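Local coordinates for protein trehalose-6-phosphate phosphatase (Neosartorya fumigata, PDB 5DXL) that is a fungal member of the trehalose-phosphatase family in the HAD clan, pairing a mixed-sheet core with a smaller antiparallel sheet backed by helices, at residues M110-E115 and W170-M175; E118-F123 and L139-R144; K135-T140 and V183-V188. One frame throughout, in Å; residues are numbered along the deposited sequence.

Interaction 1: M110-E115 and W170-M175; sequences MGWQKE and WEVEVM
Gly-111 N and Trp-170 NE1 meet at one carboxylate, that of Asp-109: the glycine nitrogen bonds OD1, and the indole nitrogen makes a weak hydrogen bond to OD2. The Trp-170 indole lies with one face toward the backbone of Gly-111 and Trp-112. Trp-112 N sits over the middle of the ring, 3.3 Å from Trp-170 CE2. Gly-111 C packs 3.6 Å from Trp-170 CZ2, and glycine suits the place because a CB here would come tight against that same carbon. Trp-112 CB adds a CH-pi contact, 3.4 Å from Trp-170 CD2. The two indoles form an edge-to-face pair, the edge of Trp-112 directed at the face of Trp-170 with planes 65° apart. This joins helix 112-125 to the residues leading into strand 172-177, an outer strand of the four-stranded antiparallel sheet in what is probably the cap of this HAD protein. Val-172 CG1 stands squarely over the five-membered ring of Trp-112, 3.4 Å from the centroid, while Gln-113 CG lies toward the rim of the opposite face. Glu-115 OE1 comes in at the Trp-170 edge, 3.4 Å from CZ3, its carboxylate turned 80° to the indole; the C-H rim probably suits a negative oxygen.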
loop_
_atom_site.group_PDB
_atom_site.type_symbol
_atom_site.label_atom_id
_atom_site.label_comp_id
_atom_site.label_asym_id
_atom_site.label_seq_id
_atom_site.Cartn_x
_atom_site.Cartn_y
_atom_site.Cartn_z
HETATM N N MSE A 110 11.489 -10.223 -15.578
HETATM C CA MSE A 110 11.873 -8.829 -15.725
HETATM C C MSE A 110 12.661 -8.589 -17.014
HETATM O O MSE A 110 13.488 -7.678 -17.096
HETATM C CB MSE A 110 12.652 -8.366 -14.501
HETATM C CG MSE A 110 11.754 -8.328 -13.268
HETATM SE SE MSE A 110 12.593 -7.442 -11.753
HETATM C CE MSE A 110 13.668 -8.961 -11.130
ATOM N N GLY A 111 12.377 -9.406 -18.024
ATOM C CA GLY A 111 12.973 -9.220 -19.338
ATOM C C GLY A 111 12.701 -7.834 -19.904
ATOM O O GLY A 111 13.483 -7.340 -20.718
ATOM N N TRP A 112 11.592 -7.231 -19.474
ATOM C CA TRP A 112 11.243 -5.869 -19.897
ATOM C C TRP A 112 12.350 -4.873 -19.567
ATOM O O TRP A 112 12.517 -3.864 -20.267
ATOM C CB TRP A 112 9.919 -5.417 -19.256
ATOM C CG TRP A 112 9.906 -5.383 -17.757
ATOM C CD1 TRP A 112 9.480 -6.379 -16.918
ATOM C CD2 TRP A 112 10.308 -4.293 -16.914
ATOM N NE1 TRP A 112 9.601 -5.978 -15.609
ATOM C CE2 TRP A 112 10.102 -4.702 -15.576
ATOM C CE3 TRP A 112 10.816 -3.011 -17.160
ATOM C CZ2 TRP A 112 10.399 -3.880 -14.490
ATOM C CZ3 TRP A 112 11.109 -2.195 -16.078
ATOM C CH2 TRP A 112 10.903 -2.634 -14.761
ATOM N N GLN A 113 13.122 -5.148 -18.521
ATOM C CA GLN A 113 14.172 -4.220 -18.118
ATOM C C GLN A 113 15.255 -4.077 -19.190
ATOM O O GLN A 113 15.838 -3.012 -19.346
ATOM C CB GLN A 113 14.799 -4.644 -16.797
ATOM C CG GLN A 113 13.838 -4.517 -15.636
ATOM C CD GLN A 113 14.554 -4.412 -14.314
ATOM O OE1 GLN A 113 15.781 -4.437 -14.258
ATOM N NE2 GLN A 113 13.790 -4.287 -13.235
ATOM N N LYS A 114 15.521 -5.157 -19.918
ATOM C CA LYS A 114 16.524 -5.124 -20.969
ATOM C C LYS A 114 16.099 -4.144 -22.061
ATOM O O LYS A 114 16.885 -3.310 -22.506
ATOM C CB LYS A 114 16.745 -6.525 -21.563
ATOM C CG LYS A 114 17.807 -6.565 -22.662
ATOM C CD LYS A 114 18.104 -8.000 -23.122
ATOM C CE LYS A 114 19.119 -8.004 -24.259
ATOM N NZ LYS A 114 19.662 -9.363 -24.523
ATOM N N GLU A 115 14.845 -4.239 -22.479
ATOM C CA GLU A 115 14.361 -3.381 -23.554
ATOM C C GLU A 115 14.227 -1.933 -23.091
ATOM O O GLU A 115 14.559 -1.007 -23.827
ATOM C CB GLU A 115 13.026 -3.888 -24.085
ATOM C CG GLU A 115 12.603 -3.217 -25.376
ATOM C CD GLU A 115 11.447 -3.918 -26.057
ATOM O OE1 GLU A 115 11.112 -5.045 -25.641
ATOM O OE2 GLU A 115 10.877 -3.337 -27.007
ATOM N N TRP A 170 4.956 -7.141 -21.507
ATOM C CA TRP A 170 5.122 -7.464 -20.092
ATOM C C TRP A 170 4.090 -6.714 -19.237
ATOM O O TRP A 170 3.533 -5.703 -19.665
ATOM C CB TRP A 170 6.541 -7.127 -19.622
ATOM C CG TRP A 170 7.668 -8.008 -20.175
ATOM C CD1 TRP A 170 8.135 -9.184 -19.643
ATOM C CD2 TRP A 170 8.485 -7.737 -21.319
ATOM N NE1 TRP A 170 9.178 -9.668 -20.403
ATOM C CE2 TRP A 170 9.411 -8.796 -21.436
ATOM C CE3 TRP A 170 8.515 -6.705 -22.264
ATOM C CZ2 TRP A 170 10.358 -8.846 -22.453
ATOM C CZ3 TRP A 170 9.455 -6.757 -23.270
ATOM C CH2 TRP A 170 10.364 -7.818 -23.361
ATOM N N GLU A 171 3.843 -7.219 -18.030
ATOM C CA GLU A 171 2.896 -6.608 -17.102
ATOM C C GLU A 171 3.545 -5.434 -16.371
ATOM O O GLU A 171 3.840 -5.505 -15.180
ATOM C CB GLU A 171 2.384 -7.639 -16.088
ATOM C CG GLU A 171 1.462 -8.688 -16.686
ATOM C CD GLU A 171 0.229 -8.080 -17.329
ATOM O OE1 GLU A 171 -0.443 -7.250 -16.676
ATOM O OE2 GLU A 171 -0.067 -8.426 -18.493
ATOM N N VAL A 172 3.787 -4.364 -17.110
ATOM C CA VAL A 172 4.419 -3.174 -16.554
ATOM C C VAL A 172 3.593 -1.962 -16.909
ATOM O O VAL A 172 2.771 -1.998 -17.825
ATOM C CB VAL A 172 5.861 -2.971 -17.080
ATOM C CG1 VAL A 172 6.754 -4.134 -16.662
ATOM C CG2 VAL A 172 5.876 -2.793 -18.602
ATOM N N GLU A 173 3.804 -0.876 -16.184
ATOM C CA GLU A 173 3.175 0.361 -16.595
ATOM C C GLU A 173 4.200 1.462 -16.709
ATOM O O GLU A 173 5.255 1.420 -16.077
ATOM C CB GLU A 173 2.066 0.756 -15.633
ATOM C CG GLU A 173 2.510 0.996 -14.235
ATOM C CD GLU A 173 1.327 1.101 -13.302
ATOM O OE1 GLU A 173 0.179 1.069 -13.798
ATOM O OE2 GLU A 173 1.544 1.202 -12.078
ATOM N N VAL A 174 3.875 2.441 -17.547
ATOM C CA VAL A 174 4.732 3.587 -17.777
ATOM C C VAL A 174 4.136 4.801 -17.067
ATOM O O VAL A 174 2.978 5.147 -17.300
ATOM C CB VAL A 174 4.891 3.870 -19.289
ATOM C CG1 VAL A 174 5.995 4.862 -19.522
ATOM C CG2 VAL A 174 5.174 2.573 -20.052
HETATM N N MSE A 175 4.917 5.413 -16.179
HETATM C CA MSE A 175 4.463 6.548 -15.373
HETATM C C MSE A 175 5.202 7.812 -15.807
HETATM O O MSE A 175 6.374 7.753 -16.165
HETATM C CB MSE A 175 4.713 6.314 -13.872
HETATM C CG MSE A 175 4.392 4.932 -13.317
HETATM SE SE MSE A 175 2.475 4.639 -13.188
HETATM C CE MSE A 175 2.036 6.027 -11.869
#

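Interaction 2: E118-F123 and L139-R144; sequences EVFQHF and LTWHYR
Phe-120 presents the face of its ring to Trp-141, and what fills that face is a methylene: Trp-141 CB stands over the centre, 3.5 Å from the centroid and almost on the ring normal. The two aromatic planes are only 27° apart but slid past one another, their centroids 5.3 Å apart, so the pair relies on CH-pi contact more than on ring overlap. Trp-141 CG is anti to its backbone N (chi1 -173°), and it is CB, not the indole, that stands over the phenyl centre. Phe-123 CB lies over one indole face, 4.0 Å from Trp-141 CZ2, and Tyr-143 CB over the other, both toward the rim. The Phe-123 ring itself leads away to Cys-158 of helix 148-164. At the Phe-120 edge lies Leu-139 O, 3.6 Å from CE2. Large flat side chains suit this interface, since they bridge the 9.5 Å of closest approach between the axes of segments 118-123 and 139-142. The indole still needs a polar partner, and its NE1 finds a weak one in Thr-124 OG1, which also bonds Phe-120 O. The helical segment 118-123 runs nearly parallel to strand 139-142, a helix laid on one face of an antiparallel sheet, as in the alpha/beta caps of HAD phosphatases.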
loop_
_atom_site.group_PDB
_atom_site.type_symbol
_atom_site.label_atom_id
_atom_site.label_comp_id
_atom_site.label_asym_id
_atom_site.label_seq_id
_atom_site.Cartn_x
_atom_site.Cartn_y
_atom_site.Cartn_z
ATOM N N GLU A 118 17.586 -0.295 -23.073
ATOM C CA GLU A 118 18.028 -0.020 -24.433
ATOM C C GLU A 118 17.365 1.258 -24.955
ATOM O O GLU A 118 18.035 2.133 -25.524
ATOM C CB GLU A 118 17.715 -1.219 -25.334
ATOM C CG GLU A 118 18.407 -1.193 -26.676
ATOM C CD GLU A 118 18.289 -2.518 -27.404
ATOM O OE1 GLU A 118 17.963 -3.534 -26.747
ATOM O OE2 GLU A 118 18.518 -2.540 -28.632
ATOM N N VAL A 119 16.059 1.365 -24.741
ATOM C CA VAL A 119 15.294 2.534 -25.155
ATOM C C VAL A 119 15.720 3.785 -24.384
ATOM O O VAL A 119 15.979 4.836 -24.974
ATOM C CB VAL A 119 13.788 2.307 -24.967
ATOM C CG1 VAL A 119 13.007 3.612 -25.122
ATOM C CG2 VAL A 119 13.281 1.248 -25.938
ATOM N N PHE A 120 15.792 3.682 -23.062
ATOM C CA PHE A 120 16.240 4.824 -22.274
ATOM C C PHE A 120 17.667 5.259 -22.647
ATOM O O PHE A 120 17.963 6.456 -22.683
ATOM C CB PHE A 120 16.170 4.508 -20.764
ATOM C CG PHE A 120 14.794 4.652 -20.146
ATOM C CD1 PHE A 120 13.720 5.172 -20.845
ATOM C CD2 PHE A 120 14.592 4.261 -18.822
ATOM C CE1 PHE A 120 12.466 5.298 -20.240
ATOM C CE2 PHE A 120 13.349 4.391 -18.207
ATOM C CZ PHE A 120 12.286 4.904 -18.914
ATOM N N GLN A 121 18.557 4.308 -22.929
ATOM C CA GLN A 121 19.936 4.666 -23.253
ATOM C C GLN A 121 19.982 5.439 -24.562
ATOM O O GLN A 121 20.758 6.384 -24.723
ATOM C CB GLN A 121 20.822 3.422 -23.354
ATOM C CG GLN A 121 22.267 3.735 -23.711
ATOM C CD GLN A 121 22.968 4.578 -22.652
ATOM O OE1 GLN A 121 22.650 4.496 -21.464
ATOM N NE2 GLN A 121 23.928 5.393 -23.084
ATOM N N HIS A 122 19.119 5.030 -25.480
ATOM C CA HIS A 122 19.014 5.665 -26.784
ATOM C C HIS A 122 18.610 7.120 -26.639
ATOM O O HIS A 122 19.259 8.011 -27.201
ATOM C CB HIS A 122 18.003 4.923 -27.640
ATOM C CG HIS A 122 17.918 5.425 -29.042
ATOM N ND1 HIS A 122 16.936 6.296 -29.463
ATOM C CD2 HIS A 122 18.685 5.165 -30.125
ATOM C CE1 HIS A 122 17.109 6.556 -30.746
ATOM N NE2 HIS A 122 18.162 5.881 -31.172
ATOM N N PHE A 123 17.543 7.355 -25.878
ATOM C CA PHE A 123 17.052 8.709 -25.658
ATOM C C PHE A 123 18.012 9.521 -24.803
ATOM O O PHE A 123 18.099 10.740 -24.962
ATOM C CB PHE A 123 15.661 8.693 -25.021
ATOM C CG PHE A 123 14.553 8.526 -26.011
ATOM C CD1 PHE A 123 13.955 9.637 -26.595
ATOM C CD2 PHE A 123 14.124 7.264 -26.388
ATOM C CE1 PHE A 123 12.930 9.491 -27.521
ATOM C CE2 PHE A 123 13.103 7.105 -27.315
ATOM C CZ PHE A 123 12.508 8.228 -27.892
ATOM N N LEU A 139 12.659 1.415 -13.343
ATOM C CA LEU A 139 13.660 2.114 -14.145
ATOM C C LEU A 139 13.132 3.500 -14.461
ATOM O O LEU A 139 11.998 3.639 -14.902
ATOM C CB LEU A 139 13.961 1.351 -15.438
ATOM C CG LEU A 139 14.552 -0.057 -15.302
ATOM C CD1 LEU A 139 14.791 -0.672 -16.672
ATOM C CD2 LEU A 139 15.822 -0.006 -14.515
ATOM N N THR A 140 13.948 4.517 -14.221
ATOM C CA THR A 140 13.475 5.891 -14.367
ATOM C C THR A 140 14.398 6.718 -15.250
ATOM O O THR A 140 15.614 6.752 -15.049
ATOM C CB THR A 140 13.335 6.576 -12.993
ATOM O OG1 THR A 140 12.503 5.773 -12.150
ATOM C CG2 THR A 140 12.681 7.947 -13.159
ATOM N N TRP A 141 13.809 7.374 -16.247
ATOM C CA TRP A 141 14.551 8.289 -17.103
ATOM C C TRP A 141 14.325 9.721 -16.620
ATOM O O TRP A 141 13.194 10.177 -16.578
ATOM C CB TRP A 141 14.115 8.129 -18.569
ATOM C CG TRP A 141 14.967 8.922 -19.508
ATOM C CD1 TRP A 141 16.323 8.842 -19.640
ATOM C CD2 TRP A 141 14.532 9.922 -20.444
ATOM N NE1 TRP A 141 16.758 9.724 -20.606
ATOM C CE2 TRP A 141 15.678 10.396 -21.107
ATOM C CE3 TRP A 141 13.286 10.451 -20.785
ATOM C CZ2 TRP A 141 15.614 11.383 -22.093
ATOM C CZ3 TRP A 141 13.227 11.437 -21.769
ATOM C CH2 TRP A 141 14.382 11.886 -22.404
ATOM N N HIS A 142 15.402 10.397 -16.226
ATOM C CA HIS A 142 15.340 11.756 -15.675
ATOM C C HIS A 142 15.779 12.767 -16.720
ATOM O O HIS A 142 16.782 12.551 -17.388
ATOM C CB HIS A 142 16.260 11.900 -14.451
ATOM C CG HIS A 142 15.856 11.082 -13.259
ATOM N ND1 HIS A 142 15.090 11.596 -12.232
ATOM C CD2 HIS A 142 16.140 9.805 -12.911
ATOM C CE1 HIS A 142 14.912 10.666 -11.309
ATOM N NE2 HIS A 142 15.545 9.572 -11.693
ATOM N N TYR A 143 15.076 13.894 -16.838
ATOM C CA TYR A 143 15.480 14.887 -17.836
ATOM C C TYR A 143 15.296 16.351 -17.409
ATOM O O TYR A 143 15.226 17.241 -18.257
ATOM C CB TYR A 143 14.728 14.624 -19.147
ATOM C CG TYR A 143 13.235 14.667 -19.043
ATOM C CD1 TYR A 143 12.542 15.865 -19.233
ATOM C CD2 TYR A 143 12.502 13.524 -18.761
ATOM C CE1 TYR A 143 11.164 15.917 -19.135
ATOM C CE2 TYR A 143 11.119 13.567 -18.661
ATOM C CZ TYR A 143 10.459 14.767 -18.848
ATOM O OH TYR A 143 9.090 14.815 -18.755
ATOM N N ARG A 144 15.262 16.624 -16.108
ATOM C CA ARG A 144 15.081 18.008 -15.660
ATOM C C ARG A 144 16.190 18.938 -16.145
ATOM O O ARG A 144 15.938 20.116 -16.366
ATOM C CB ARG A 144 14.992 18.076 -14.123
ATOM C CG ARG A 144 14.719 19.486 -13.579
ATOM C CD ARG A 144 13.443 20.064 -14.189
ATOM N NE ARG A 144 13.210 21.466 -13.864
ATOM C CZ ARG A 144 13.441 22.477 -14.699
ATOM N NH1 ARG A 144 13.924 22.243 -15.916
ATOM N NH2 ARG A 144 13.194 23.727 -14.322
#

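Interaction 3: K135-T140 and V183-V188; sequences KRVALT and VRPTFV
The Phe-187 ring has Pro-185 CB over one face, offset toward the rim, while Val-137 CG1 approaches obliquely, 4.2 Å from Phe-187 CZ. The other flat group, the Arg-184 guanidinium, carries Val-188 CG1 on one face, toward the rim; its NH2 makes a long, weak ion pair with Glu-173. Val-137 and Pro-185 cross at about a right angle. Val-137 has CG1 anti to its backbone N (chi1 -151°), and this methyl presses on the proline ring, 3.4 Å from Pro-185 CG, closer than carbons usually pack. Farther along, Ala-138 CB rests 4.0 Å from Arg-184 CB, a small side chain where the two backbones run close together. Leu-139 and Val-183 then form an antiparallel hydrogen-bonded pair. Leu-139 N reaches Val-183 O at 3.0 Å (N-H...O 169°), and Val-183 N returns a bond to Leu-139 O at 2.9 Å (165°). Two residues on, the ladder stops: Pro-185 has no N-H to offer, and its CD lies 3.4 Å from Val-137 O, a buried carbonyl with no hydrogen-bond partner in the model. Branched Leu-139 and Val-183 share the sheet face that helix 112-125 covers, Leu-139 touching Val-116 and Val-183 touching Trp-112. Here the two inner strands of a four-stranded antiparallel sheet come together, where proline ends the pairing with strand 139-142 and leads into a 3-10 turn.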
loop_
_atom_site.group_PDB
_atom_site.type_symbol
_atom_site.label_atom_id
_atom_site.label_comp_id
_atom_site.label_asym_id
_atom_site.label_seq_id
_atom_site.Cartn_x
_atom_site.Cartn_y
_atom_site.Cartn_z
ATOM N N LYS A 135 16.721 1.177 -10.398
ATOM C CA LYS A 135 16.499 0.503 -9.117
ATOM C C LYS A 135 16.200 -0.972 -9.362
ATOM O O LYS A 135 16.179 -1.415 -10.520
ATOM C CB LYS A 135 15.365 1.168 -8.343
ATOM C CG LYS A 135 15.705 2.551 -7.825
ATOM C CD LYS A 135 14.956 2.838 -6.537
ATOM C CE LYS A 135 15.422 4.135 -5.901
ATOM N NZ LYS A 135 14.791 4.350 -4.568
ATOM N N ARG A 136 15.965 -1.721 -8.281
ATOM C CA ARG A 136 15.713 -3.160 -8.366
ATOM C C ARG A 136 14.585 -3.451 -9.340
ATOM O O ARG A 136 14.704 -4.295 -10.234
ATOM C CB ARG A 136 15.366 -3.737 -6.989
ATOM C CG ARG A 136 15.272 -5.264 -6.959
ATOM C CD ARG A 136 14.336 -5.782 -5.853
ATOM N NE ARG A 136 14.600 -5.165 -4.562
ATOM C CZ ARG A 136 15.521 -5.593 -3.707
ATOM N NH1 ARG A 136 16.266 -6.647 -4.015
ATOM N NH2 ARG A 136 15.696 -4.972 -2.547
ATOM N N VAL A 137 13.487 -2.728 -9.179
ATOM C CA VAL A 137 12.292 -3.080 -9.906
ATOM C C VAL A 137 11.799 -1.941 -10.801
ATOM O O VAL A 137 11.049 -2.167 -11.753
ATOM C CB VAL A 137 11.199 -3.506 -8.939
ATOM C CG1 VAL A 137 10.287 -4.479 -9.609
ATOM C CG2 VAL A 137 11.837 -4.200 -7.748
ATOM N N ALA A 138 12.219 -0.717 -10.519
ATOM C CA ALA A 138 11.760 0.391 -11.345
ATOM C C ALA A 138 12.909 1.039 -12.090
ATOM O O ALA A 138 13.987 1.218 -11.542
ATOM C CB ALA A 138 11.042 1.417 -10.502
ATOM N N LEU A 139 12.659 1.415 -13.343
ATOM C CA LEU A 139 13.660 2.114 -14.145
ATOM C C LEU A 139 13.132 3.500 -14.461
ATOM O O LEU A 139 11.998 3.639 -14.902
ATOM C CB LEU A 139 13.961 1.351 -15.438
ATOM C CG LEU A 139 14.552 -0.057 -15.302
ATOM C CD1 LEU A 139 14.791 -0.672 -16.672
ATOM C CD2 LEU A 139 15.822 -0.006 -14.515
ATOM N N THR A 140 13.948 4.517 -14.221
ATOM C CA THR A 140 13.475 5.891 -14.367
ATOM C C THR A 140 14.398 6.718 -15.250
ATOM O O THR A 140 15.614 6.752 -15.049
ATOM C CB THR A 140 13.335 6.576 -12.993
ATOM O OG1 THR A 140 12.503 5.773 -12.150
ATOM C CG2 THR A 140 12.681 7.947 -13.159
ATOM N N VAL A 183 9.240 3.132 -15.622
ATOM C CA VAL A 183 8.600 1.863 -15.931
ATOM C C VAL A 183 8.767 0.949 -14.730
ATOM O O VAL A 183 9.859 0.817 -14.198
ATOM C CB VAL A 183 9.199 1.195 -17.178
ATOM C CG1 VAL A 183 8.428 -0.064 -17.519
ATOM C CG2 VAL A 183 9.165 2.176 -18.366
ATOM N N ARG A 184 7.670 0.334 -14.319
ATOM C CA ARG A 184 7.691 -0.570 -13.173
ATOM C C ARG A 184 6.590 -1.614 -13.314
ATOM O O ARG A 184 5.644 -1.437 -14.081
ATOM C CB ARG A 184 7.504 0.229 -11.888
ATOM C CG ARG A 184 6.112 0.781 -11.785
ATOM C CD ARG A 184 5.949 1.713 -10.617
ATOM N NE ARG A 184 4.534 1.966 -10.393
ATOM C CZ ARG A 184 4.063 2.742 -9.428
ATOM N NH1 ARG A 184 4.903 3.352 -8.601
ATOM N NH2 ARG A 184 2.753 2.901 -9.292
ATOM N N PRO A 185 6.695 -2.718 -12.568
ATOM C CA PRO A 185 5.660 -3.747 -12.686
ATOM C C PRO A 185 4.306 -3.263 -12.184
ATOM O O PRO A 185 4.246 -2.425 -11.280
ATOM C CB PRO A 185 6.186 -4.877 -11.795
ATOM C CG PRO A 185 7.638 -4.657 -11.746
ATOM C CD PRO A 185 7.807 -3.160 -11.719
ATOM N N THR A 186 3.234 -3.804 -12.750
ATOM C CA THR A 186 1.894 -3.450 -12.301
ATOM C C THR A 186 1.664 -3.841 -10.836
ATOM O O THR A 186 0.840 -3.228 -10.150
ATOM C CB THR A 186 0.816 -4.102 -13.194
ATOM O OG1 THR A 186 0.981 -5.525 -13.176
ATOM C CG2 THR A 186 0.952 -3.598 -14.623
ATOM N N PHE A 187 2.405 -4.826 -10.326
ATOM C CA PHE A 187 2.145 -5.277 -8.955
ATOM C C PHE A 187 2.621 -4.304 -7.866
ATOM O O PHE A 187 2.363 -4.517 -6.679
ATOM C CB PHE A 187 2.739 -6.685 -8.711
ATOM C CG PHE A 187 4.246 -6.788 -8.843
ATOM C CD1 PHE A 187 5.101 -6.161 -7.941
ATOM C CD2 PHE A 187 4.805 -7.586 -9.834
ATOM C CE1 PHE A 187 6.477 -6.290 -8.049
ATOM C CE2 PHE A 187 6.181 -7.721 -9.940
ATOM C CZ PHE A 187 7.013 -7.066 -9.049
ATOM N N VAL A 188 3.288 -3.226 -8.267
ATOM C CA VAL A 188 3.751 -2.204 -7.336
ATOM C C VAL A 188 2.583 -1.345 -6.832
ATOM O O VAL A 188 2.619 -0.807 -5.724
ATOM C CB VAL A 188 4.824 -1.305 -8.009
ATOM C CG1 VAL A 188 5.108 -0.056 -7.186
ATOM C CG2 VAL A 188 6.094 -2.108 -8.243
#

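All three contacts belong to the four-stranded antiparallel sheet and the helix 112-125 that lies on it. Interactions 1 and 2 use successive parts of that helix, the first near its start against the residues leading into an outer strand, the second farther along over an inner one. The touching residues of interaction 2 are all buried, whereas interactions 1 and 3 are partly exposed. Neither helix contact has a direct hydrogen bond between its segments, and both depend on aromatic packing; interaction 3 joins strand to strand by backbone bonds. Leu-139 serves interactions 2 and 3, its backbone pairing within the sheet and its side chain facing the helix. Trp-112 CH2 also touches Val-137 O, bringing interactions 1 and 3 together.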